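Long-range contacts in proteasome activator protein PA26 (Trypanosoma brucei, PDB 1YAR), which binds the 20S proteasome as an 11S-type activator and probably opens the substrate gate in its alpha-subunit ring: residues L18-E24 against T96-R101; A49-H53 against M197-E201; P103-D109 against Q227-G231; E153-R158 against I192-F196. The contacts are given in a common frame with arbitrary orientation. Where two conformers were deposited one is given. Residues are numbered along the deposited sequence.

The contacts fall into two pairs towards opposite ends of a long helical subunit. Contacts 2 and 4, with centres about 12 Å apart, are buried and share helix 183-226, which packs against helix 24-57 in the first and helix 150-166 in the second; they touch through His-53 and Ala-194. Contacts 1 and 3, centres about 16 Å apart, are only partly buried and meet where Arg-101 touches Pro-228. Here arginines seek backbone carbonyls at helix ends and in loops, and contact 3 reaches the proteasome alpha subunit. Inside the bundle the chemistry differs: contact 2 is close packing with no polar bonds between its segments, whereas contact 4 adds a salt bridge and an aromatic pair.

Contact 1. Residues L18-E24 against T96-R101; sequences LRDSYTE and TVIAIR
Ile-100 (chi1 p, chi2 t) fills the apolar centre, with its CD1 3.8 Å from Tyr-22 CB and 3.4 Å from Leu-18 O, and its CG2 4.1 Å from Leu-18 CG. Tyr-22 (chi1 m, chi2 87°) turns one ring face to Thr-96, whose CG2 makes a CH-pi contact 3.8 Å from the ring centroid. Val-97 CG2 adds 4.0 Å to Tyr-22 CB and 3.4 Å to Thr-23 O. Both backbones are running out of helix: 18-21 ends helix 11-21, Tyr-22 leaves it at phi/psi -134/93, and Thr-23 takes the N-cap position of the next helix; 96-99 ends helix 71-99. The CA atoms of Tyr-22 and Val-97 lie 5.3 Å apart, those of Arg-19 and Ile-100 6.7 Å. At the polar edge two m, t, t arginines point across in opposite senses. Arg-101 (chi4 82°) gives NH1 to Tyr-22 O (2.7 Å) and Val-97 O (3.0 Å), and NH2 to Arg-19 O (2.9 Å) and Tyr-22 O (3.0 Å); Arg-19 NE binds Ile-100 O at 2.8 Å, while its NH2 reaches Asn-216 of a neighbouring subunit. Such arginine-to-carbonyl bonding is characteristic of helix C-termini, here two ends within an 11S-activator helical bundle.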
# COMPACT_ATOMS: atom_id res chain seq x y z
N LEU O 18 23.50 -13.06 -98.27
CA LEU O 18 24.08 -14.36 -97.94
C LEU O 18 23.01 -15.33 -97.44
O LEU O 18 22.85 -16.41 -98.01
CB LEU O 18 25.16 -14.13 -96.87
CG LEU O 18 26.50 -14.87 -96.94
CD1 LEU O 18 27.06 -14.89 -98.35
CD2 LEU O 18 27.51 -14.25 -95.96
N ARG O 19 22.27 -14.95 -96.39
CA ARG O 19 21.31 -15.86 -95.76
C ARG O 19 20.08 -16.12 -96.62
O ARG O 19 19.50 -17.21 -96.58
CB ARG O 19 20.93 -15.37 -94.35
CG ARG O 19 22.12 -15.40 -93.37
CD ARG O 19 21.80 -14.94 -91.96
NE ARG O 19 23.02 -14.77 -91.16
CZ ARG O 19 23.08 -14.15 -89.99
NH1 ARG O 19 22.00 -13.59 -89.48
NH2 ARG O 19 24.24 -14.05 -89.35
N ASP O 20 19.69 -15.13 -97.42
CA ASP O 20 18.60 -15.31 -98.39
C ASP O 20 18.94 -16.29 -99.51
O ASP O 20 18.05 -16.92 -100.06
CB ASP O 20 18.20 -13.96 -99.04
CG ASP O 20 17.45 -13.04 -98.08
OD1 ASP O 20 17.08 -13.48 -96.96
OD2 ASP O 20 17.18 -11.85 -98.35
N SER O 21 20.24 -16.42 -99.81
CA SER O 21 20.73 -17.28 -100.89
C SER O 21 20.94 -18.74 -100.48
O SER O 21 20.94 -19.63 -101.34
CB SER O 21 22.03 -16.71 -101.48
OG SER O 21 23.07 -16.68 -100.51
N TYR O 22 21.14 -18.96 -99.18
CA TYR O 22 21.29 -20.29 -98.59
C TYR O 22 20.42 -20.37 -97.36
O TYR O 22 20.82 -19.95 -96.27
CB TYR O 22 22.77 -20.54 -98.26
CG TYR O 22 23.58 -20.80 -99.52
CD1 TYR O 22 24.15 -19.75 -100.26
CD2 TYR O 22 23.75 -22.10 -99.97
CE1 TYR O 22 24.88 -20.02 -101.43
CE2 TYR O 22 24.47 -22.37 -101.12
CZ TYR O 22 25.02 -21.34 -101.83
OH TYR O 22 25.72 -21.69 -102.96
N THR O 23 19.20 -20.85 -97.54
CA THR O 23 18.20 -20.84 -96.48
C THR O 23 18.01 -22.25 -95.93
O THR O 23 18.57 -23.22 -96.47
CB THR O 23 16.82 -20.33 -97.00
OG1 THR O 23 16.25 -21.33 -97.82
CG2 THR O 23 16.94 -19.11 -97.94
N GLU O 24 17.20 -22.37 -94.89
CA GLU O 24 16.85 -23.68 -94.32
C GLU O 24 16.26 -24.60 -95.38
O GLU O 24 16.45 -25.81 -95.33
CB GLU O 24 15.88 -23.53 -93.16
CG GLU O 24 15.84 -24.72 -92.20
CD GLU O 24 14.98 -25.88 -92.67
OE1 GLU O 24 13.82 -25.67 -93.12
OE2 GLU O 24 15.44 -27.05 -92.55
N THR O 96 27.19 -24.48 -95.56
CA THR O 96 27.02 -23.05 -95.83
C THR O 96 25.85 -22.48 -95.05
O THR O 96 25.98 -21.44 -94.43
CB THR O 96 26.82 -22.82 -97.35
OG1 THR O 96 28.03 -23.14 -98.02
CG2 THR O 96 26.62 -21.32 -97.65
N VAL O 97 24.72 -23.17 -95.08
CA VAL O 97 23.50 -22.72 -94.38
C VAL O 97 23.79 -22.51 -92.88
O VAL O 97 23.40 -21.49 -92.27
CB VAL O 97 22.36 -23.74 -94.56
CG1 VAL O 97 21.20 -23.47 -93.59
CG2 VAL O 97 21.87 -23.75 -96.02
N ILE O 98 24.51 -23.46 -92.30
CA ILE O 98 24.93 -23.30 -90.89
C ILE O 98 26.00 -22.22 -90.69
O ILE O 98 25.82 -21.30 -89.88
CB ILE O 98 25.39 -24.66 -90.31
CG1 ILE O 98 24.26 -25.70 -90.46
CG2 ILE O 98 25.78 -24.49 -88.85
CD1 ILE O 98 24.73 -27.15 -90.27
N ALA O 99 27.10 -22.31 -91.43
CA ALA O 99 28.25 -21.44 -91.19
C ALA O 99 27.95 -19.95 -91.32
O ALA O 99 28.51 -19.13 -90.58
CB ALA O 99 29.44 -21.82 -92.08
N ILE O 100 27.05 -19.59 -92.23
CA ILE O 100 26.68 -18.18 -92.40
C ILE O 100 25.66 -17.71 -91.35
O ILE O 100 25.22 -16.56 -91.41
CB ILE O 100 26.18 -17.88 -93.87
CG1 ILE O 100 24.83 -18.58 -94.13
CG2 ILE O 100 27.22 -18.33 -94.88
CD1 ILE O 100 24.27 -18.37 -95.58
N ARG O 101 25.26 -18.59 -90.43
CA ARG O 101 24.42 -18.17 -89.29
C ARG O 101 25.07 -18.37 -87.92
O ARG O 101 24.42 -18.25 -86.88
CB ARG O 101 23.06 -18.88 -89.34
CG ARG O 101 22.23 -18.50 -90.56
CD ARG O 101 21.00 -19.37 -90.76
NE ARG O 101 20.15 -18.83 -91.83
CZ ARG O 101 20.33 -19.02 -93.14
NH1 ARG O 101 21.34 -19.77 -93.60
NH2 ARG O 101 19.47 -18.46 -94.00

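Contact 2. Residues A49-H53 against M197-E201; sequences AAEAH and MLKVE
Two helical segments run nearly antiparallel, their axes at 155° (signed crossing angle -155°) and 8.5 Å apart at closest approach, with Ala-49 and Met-197 in register at 5.2 Å between CA atoms. Alanines on one side make this closeness possible. Ala-49 CB sits 3.7 Å from Met-197 O, 3.7 Å from Val-200 CG1 (chi1 t) and 3.8 Å from Glu-201 CG. Met-197 takes chi1 m, chi2 m and chi3 101°, which brings its SD to 3.7 Å from Ala-52 CB while the end of the side chain leads away from segment 49-53; Met-197 also packs on Ile-56 and on Leu-77 of helix 71-99. His-53, with chi1 t and chi2 -107°, swings its ring alongside Leu-198: CD2 comes 3.9 Å from Leu-198 N, and NE2 4.1 Å from Leu-198 CB. Its CB lies 4.0 Å from Met-197 CB. Glu-201 (chi1 m, chi2 t, chi3 -110°) stretches over the interface, placing OE2 3.6 Å from Ala-50 CB and OE1 3.5 Å from His-53 CB. This is a helix pair of the antiparallel bundle. With neither hydrogen bond nor salt bridge between the segments, cohesion rests on van der Waals fit, and Glu-201 OE1 is buried without a partner in the model.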
# COMPACT_ATOMS: atom_id res chain seq x y z
N ALA O 49 28.47 -53.78 -106.85
CA ALA O 49 29.81 -54.16 -106.37
C ALA O 49 29.85 -55.63 -105.97
O ALA O 49 30.77 -56.33 -106.34
CB ALA O 49 30.27 -53.25 -105.19
N ALA O 50 28.84 -56.09 -105.22
CA ALA O 50 28.78 -57.50 -104.80
C ALA O 50 28.73 -58.44 -106.00
O ALA O 50 29.41 -59.46 -106.01
CB ALA O 50 27.60 -57.75 -103.86
N GLU O 51 27.94 -58.07 -107.01
CA GLU O 51 27.80 -58.85 -108.24
C GLU O 51 29.17 -59.02 -108.91
O GLU O 51 29.58 -60.14 -109.22
CB GLU O 51 26.78 -58.15 -109.16
CG GLU O 51 26.80 -58.57 -110.63
CD GLU O 51 25.69 -57.89 -111.42
OE1 GLU O 51 24.61 -58.52 -111.57
OE2 GLU O 51 25.88 -56.72 -111.88
N ALA O 52 29.87 -57.90 -109.10
CA ALA O 52 31.21 -57.91 -109.69
C ALA O 52 32.16 -58.74 -108.83
O ALA O 52 32.89 -59.58 -109.35
CB ALA O 52 31.72 -56.48 -109.85
N HIS O 53 32.12 -58.54 -107.51
CA HIS O 53 32.94 -59.33 -106.58
C HIS O 53 32.74 -60.83 -106.79
O HIS O 53 33.71 -61.60 -106.83
CB HIS O 53 32.62 -58.96 -105.13
CG HIS O 53 33.62 -59.48 -104.15
ND1 HIS O 53 33.34 -60.53 -103.29
CD2 HIS O 53 34.89 -59.12 -103.90
CE1 HIS O 53 34.41 -60.79 -102.55
NE2 HIS O 53 35.37 -59.95 -102.90
N MET O 197 36.30 -54.15 -105.28
CA MET O 197 34.86 -54.36 -105.21
C MET O 197 34.41 -54.55 -103.77
O MET O 197 33.39 -54.00 -103.36
CB MET O 197 34.41 -55.50 -106.12
CG MET O 197 34.68 -55.25 -107.60
SD MET O 197 33.75 -53.84 -108.27
CE MET O 197 34.97 -52.53 -108.29
N LEU O 198 35.18 -55.31 -102.98
CA LEU O 198 34.88 -55.45 -101.54
C LEU O 198 34.85 -54.08 -100.86
O LEU O 198 33.93 -53.79 -100.09
CB LEU O 198 35.89 -56.38 -100.85
CG LEU O 198 35.79 -56.46 -99.31
CD1 LEU O 198 34.38 -56.90 -98.88
CD2 LEU O 198 36.84 -57.41 -98.78
N LYS O 199 35.85 -53.26 -101.14
CA LYS O 199 35.97 -51.92 -100.55
C LYS O 199 34.80 -51.00 -100.91
O LYS O 199 34.33 -50.25 -100.06
CB LYS O 199 37.29 -51.28 -100.94
CG LYS O 199 38.43 -51.91 -100.21
CD LYS O 199 39.74 -51.28 -100.56
CE LYS O 199 40.83 -52.03 -99.81
NZ LYS O 199 42.08 -51.23 -99.72
N VAL O 200 34.33 -51.08 -102.15
CA VAL O 200 33.07 -50.41 -102.52
C VAL O 200 31.88 -50.94 -101.70
O VAL O 200 31.07 -50.14 -101.24
CB VAL O 200 32.80 -50.47 -104.04
CG1 VAL O 200 31.43 -49.88 -104.35
CG2 VAL O 200 33.89 -49.70 -104.80
N GLU O 201 31.78 -52.26 -101.52
CA GLU O 201 30.69 -52.82 -100.69
C GLU O 201 30.73 -52.29 -99.25
O GLU O 201 29.70 -51.93 -98.68
CB GLU O 201 30.71 -54.35 -100.62
CG GLU O 201 30.50 -55.10 -101.93
CD GLU O 201 30.63 -56.61 -101.73
OE1 GLU O 201 31.62 -57.20 -102.23
OE2 GLU O 201 29.77 -57.20 -101.04

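Contact 3. Residues P103-D109 against Q227-G231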
# COMPACT_ATOMS: atom_id res chain seq x y z
N PRO O 103 26.62 -16.95 -84.96
CA PRO O 103 26.40 -15.56 -84.53
C PRO O 103 27.64 -14.88 -83.99
O PRO O 103 28.72 -15.51 -83.90
CB PRO O 103 25.34 -15.70 -83.43
CG PRO O 103 25.62 -17.05 -82.81
CD PRO O 103 26.14 -17.93 -83.95
N GLU O 104 27.48 -13.61 -83.62
CA GLU O 104 28.53 -12.81 -82.99
C GLU O 104 29.24 -13.65 -81.91
O GLU O 104 28.58 -14.27 -81.10
CB GLU O 104 27.91 -11.58 -82.32
CG GLU O 104 28.89 -10.58 -81.75
CD GLU O 104 28.23 -9.59 -80.79
OE1 GLU O 104 27.18 -9.04 -81.13
OE2 GLU O 104 28.77 -9.39 -79.67
N HIS O 105 30.57 -13.64 -81.93
CA HIS O 105 31.36 -14.41 -80.99
C HIS O 105 31.22 -13.86 -79.57
O HIS O 105 31.49 -12.70 -79.31
CB HIS O 105 32.83 -14.39 -81.40
CG HIS O 105 33.70 -15.23 -80.53
ND1 HIS O 105 34.11 -16.50 -80.88
CD2 HIS O 105 34.24 -14.98 -79.31
CE1 HIS O 105 34.87 -16.99 -79.92
NE2 HIS O 105 34.96 -16.10 -78.95
N LYS O 106 30.75 -14.70 -78.65
CA LYS O 106 30.62 -14.29 -77.25
C LYS O 106 31.09 -15.40 -76.32
O LYS O 106 31.24 -16.55 -76.73
CB LYS O 106 29.17 -13.96 -76.90
CG LYS O 106 28.54 -12.79 -77.64
CD LYS O 106 27.09 -12.66 -77.24
CE LYS O 106 26.44 -11.41 -77.85
NZ LYS O 106 26.92 -10.16 -77.22
N GLU O 107 31.31 -15.03 -75.06
CA GLU O 107 31.65 -16.01 -74.01
C GLU O 107 30.41 -16.50 -73.24
O GLU O 107 30.56 -17.06 -72.16
CB GLU O 107 32.68 -15.42 -73.03
CG GLU O 107 33.97 -14.91 -73.68
CD GLU O 107 34.61 -15.93 -74.59
OE1 GLU O 107 34.78 -17.10 -74.15
OE2 GLU O 107 34.95 -15.58 -75.75
N GLU O 108 29.22 -16.31 -73.80
CA GLU O 108 27.96 -16.71 -73.14
C GLU O 108 26.89 -16.91 -74.21
O GLU O 108 27.12 -16.51 -75.36
CB GLU O 108 27.49 -15.61 -72.19
CG GLU O 108 27.10 -14.32 -72.89
CD GLU O 108 26.86 -13.18 -71.92
OE1 GLU O 108 25.70 -12.96 -71.53
OE2 GLU O 108 27.85 -12.52 -71.55
N ASP O 109 25.75 -17.51 -73.84
CA ASP O 109 24.60 -17.66 -74.75
C ASP O 109 25.01 -18.48 -75.99
O ASP O 109 24.66 -18.16 -77.15
CB ASP O 109 24.06 -16.27 -75.13
CG ASP O 109 22.69 -16.31 -75.80
OD1 ASP O 109 22.04 -17.38 -75.85
OD2 ASP O 109 22.20 -15.27 -76.31
N GLN O 227 18.58 -20.56 -85.95
CA GLN O 227 18.45 -19.51 -84.96
C GLN O 227 19.07 -19.95 -83.64
O GLN O 227 18.36 -20.38 -82.73
CB GLN O 227 16.96 -19.18 -84.75
CG GLN O 227 16.24 -18.66 -85.98
CD GLN O 227 16.75 -17.28 -86.43
OE1 GLN O 227 17.40 -16.55 -85.65
NE2 GLN O 227 16.45 -16.92 -87.69
N PRO O 228 20.40 -19.87 -83.53
CA PRO O 228 21.10 -20.38 -82.34
C PRO O 228 20.84 -19.56 -81.06
O PRO O 228 21.07 -20.06 -79.96
CB PRO O 228 22.58 -20.31 -82.76
CG PRO O 228 22.64 -19.21 -83.81
CD PRO O 228 21.34 -19.35 -84.55
N ARG O 229 20.38 -18.32 -81.22
CA ARG O 229 20.06 -17.46 -80.08
C ARG O 229 18.64 -16.91 -80.21
O ARG O 229 18.21 -16.56 -81.31
CB ARG O 229 21.05 -16.30 -79.96
CG ARG O 229 22.48 -16.72 -79.65
CD ARG O 229 23.45 -15.57 -79.50
NE ARG O 229 24.78 -16.05 -79.11
CZ ARG O 229 25.93 -15.55 -79.51
NH1 ARG O 229 25.98 -14.49 -80.33
NH2 ARG O 229 27.06 -16.10 -79.09
N THR O 230 17.93 -16.85 -79.10
CA THR O 230 16.53 -16.43 -79.13
C THR O 230 16.34 -15.31 -78.14
O THR O 230 16.61 -15.49 -76.94
CB THR O 230 15.57 -17.61 -78.81
OG1 THR O 230 16.05 -18.34 -77.68
CG2 THR O 230 15.59 -18.65 -79.92
N GLY O 231 15.89 -14.16 -78.64
CA GLY O 231 15.70 -12.95 -77.83
C GLY O 231 14.42 -12.95 -77.00
O GLY O 231 13.40 -13.51 -77.40
O HOH W 1 23.53 -20.04 -78.69
O HOH W 2 19.38 -17.84 -76.70
O HOH W 3 19.65 -14.62 -76.61
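Arg-229 does most of the work here, threading its m, t, t side chain into the curl of loop 103-109 and spending its donors on backbone oxygens. NH1 binds Glu-104 O at 2.7 Å, with a weak second bond from NH2 to Glu-104 O at 3.1 Å; NE points almost straight at Asp-109 O, 2.9 Å away; NH2 also serves Asn-110. Pro-103 CG covers one face of the guanidinium and Lys-106 CD the opposite one. Asp-109, in a left-handed conformation (phi/psi 60/43), has a long salt bridge from OD2 to Arg-229 NE at 3.9 Å, a matter of charge alone, since OD2 lies well out of the guanidinium plane and no N-H points at it; its stronger partner is a basic side chain of the proteasome alpha subunit. Three waters fill the remaining gap: water 1 donates to Asp-109 O and Pro-228 O, water 2 joins Asp-109 OD1 to Thr-230 N, and water 3 joins Asp-109 OD2 to Thr-230 O. Lys-106 NZ pairs with Glu-104 OE2 and with an acidic alpha-subunit side chain, consistent with 103-109 being the activation loop of 11S activators. The loop links helix 71-99 to helix 111-130, whose Val-113 and Gln-116 pack beneath Pro-103, while segment 227-231 continues from helix 183-226.

Contact 4. Residues E153-R158 against I192-F196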
# COMPACT_ATOMS: atom_id res chain seq x y z
N GLU O 153 42.98 -44.76 -107.48
CA GLU O 153 43.62 -45.75 -106.59
C GLU O 153 43.68 -47.13 -107.27
O GLU O 153 44.73 -47.76 -107.30
CB GLU O 153 42.83 -45.92 -105.28
CG GLU O 153 42.75 -44.74 -104.32
CD GLU O 153 42.14 -45.16 -102.98
OE1 GLU O 153 42.40 -46.33 -102.56
OE2 GLU O 153 41.38 -44.36 -102.36
N TYR O 154 42.55 -47.58 -107.79
CA TYR O 154 42.45 -48.89 -108.46
C TYR O 154 43.38 -48.99 -109.67
O TYR O 154 44.17 -49.93 -109.77
CB TYR O 154 40.99 -49.18 -108.84
CG TYR O 154 40.77 -50.39 -109.74
CD1 TYR O 154 40.93 -51.69 -109.25
CD2 TYR O 154 40.36 -50.22 -111.07
CE1 TYR O 154 40.73 -52.79 -110.08
CE2 TYR O 154 40.15 -51.32 -111.91
CZ TYR O 154 40.32 -52.59 -111.40
OH TYR O 154 40.11 -53.68 -112.22
N LEU O 155 43.28 -48.02 -110.58
CA LEU O 155 44.14 -47.97 -111.78
C LEU O 155 45.64 -47.95 -111.45
O LEU O 155 46.41 -48.70 -112.06
CB LEU O 155 43.72 -46.82 -112.71
CG LEU O 155 42.27 -46.94 -113.19
CD1 LEU O 155 41.81 -45.67 -113.97
CD2 LEU O 155 42.04 -48.22 -114.01
N SER O 156 46.02 -47.10 -110.49
CA SER O 156 47.39 -47.04 -109.98
C SER O 156 47.85 -48.45 -109.60
O SER O 156 48.84 -48.94 -110.14
CB SER O 156 47.47 -46.16 -108.73
OG SER O 156 46.82 -44.91 -108.90
N ALA O 157 47.11 -49.07 -108.69
CA ALA O 157 47.46 -50.37 -108.11
C ALA O 157 47.55 -51.46 -109.19
O ALA O 157 48.50 -52.25 -109.22
CB ALA O 157 46.41 -50.76 -107.06
N ARG O 158 46.56 -51.48 -110.08
CA ARG O 158 46.51 -52.48 -111.13
C ARG O 158 47.63 -52.29 -112.16
O ARG O 158 48.25 -53.26 -112.58
CB ARG O 158 45.13 -52.48 -111.82
CG ARG O 158 44.66 -53.89 -112.17
CD ARG O 158 43.46 -53.98 -113.08
NE ARG O 158 42.95 -55.36 -113.16
CZ ARG O 158 43.23 -56.21 -114.16
NH1 ARG O 158 43.98 -55.85 -115.19
NH2 ARG O 158 42.71 -57.43 -114.13
N ILE O 192 43.52 -57.52 -106.28
CA ILE O 192 43.24 -56.11 -106.47
C ILE O 192 41.82 -55.94 -107.03
O ILE O 192 41.03 -55.14 -106.49
CB ILE O 192 44.30 -55.43 -107.38
CG1 ILE O 192 45.60 -55.25 -106.62
CG2 ILE O 192 43.79 -54.08 -107.91
CD1 ILE O 192 46.81 -55.03 -107.52
N ASP O 193 41.47 -56.69 -108.08
CA ASP O 193 40.10 -56.65 -108.61
C ASP O 193 39.05 -56.97 -107.55
O ASP O 193 38.08 -56.23 -107.40
CB ASP O 193 39.92 -57.56 -109.82
CG ASP O 193 40.65 -57.04 -111.04
OD1 ASP O 193 41.21 -55.91 -111.00
OD2 ASP O 193 40.76 -57.71 -112.07
N ALA O 194 39.24 -58.07 -106.83
CA ALA O 194 38.30 -58.44 -105.79
C ALA O 194 38.23 -57.40 -104.67
O ALA O 194 37.14 -57.02 -104.24
CB ALA O 194 38.65 -59.82 -105.21
N ASP O 195 39.39 -56.96 -104.19
CA ASP O 195 39.44 -56.10 -103.01
C ASP O 195 38.84 -54.73 -103.27
O ASP O 195 38.28 -54.13 -102.36
CB ASP O 195 40.87 -55.94 -102.49
CG ASP O 195 41.30 -57.11 -101.61
OD1 ASP O 195 40.51 -58.07 -101.43
OD2 ASP O 195 42.41 -57.14 -101.04
N PHE O 196 38.95 -54.23 -104.51
CA PHE O 196 38.33 -52.94 -104.81
C PHE O 196 36.83 -53.01 -104.85
O PHE O 196 36.15 -52.06 -104.44
CB PHE O 196 38.95 -52.24 -106.03
CG PHE O 196 40.18 -51.46 -105.68
CD1 PHE O 196 41.41 -52.10 -105.57
CD2 PHE O 196 40.09 -50.11 -105.37
CE1 PHE O 196 42.56 -51.39 -105.20
CE2 PHE O 196 41.23 -49.38 -105.01
CZ PHE O 196 42.47 -50.03 -104.90
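Phe-196 is the largest bump on its side, and it lodges against the backbone of the other helix at Tyr-154. Tyr-154 CA lies over its ring face, 3.8 Å from the centroid in a CH-pi contact, while Glu-153 CB meets the ring edge 3.8 Å from CE2. Tyr-154 in turn leans its edge toward the Phe-196 face, a T-shaped pair with centroids 5.4 Å apart and planes at 63°. The tyrosine's CD1 settles between Phe-196 and Ile-192, which are one helical turn apart: 3.7 Å from Phe-196 CG and 4.0 Å from Ile-192 CG2. Ala-157 supplies the small side chain that lets both residues in, its CB 4.3 Å from Ile-192 CG2 and 4.3 Å from Phe-196 CE1; Ile-192 CD1 drops to 3.7 Å from Ala-157 O. Helices 150-166 and 183-226, consecutive in the chain, thus form an antiparallel hairpin within the 11S bundle, their local axes 10.6 Å apart and at 163°. Beyond the tyrosine ring the hollow turns polar. Asp-193 OD1 accepts from Tyr-154 OH at 2.8 Å and from Arg-158 NE at 2.8 Å, and Asp-193 OD2 takes Arg-158 NH2 at 2.9 Å, a two-pronged salt bridge; OD2 also bonds to Tyr-61. Arg-152 of a neighbouring subunit packs on Ala-157, Ile-192 and Phe-196, and Leu-73 and Leu-77 of helix 71-99 lie against Tyr-154.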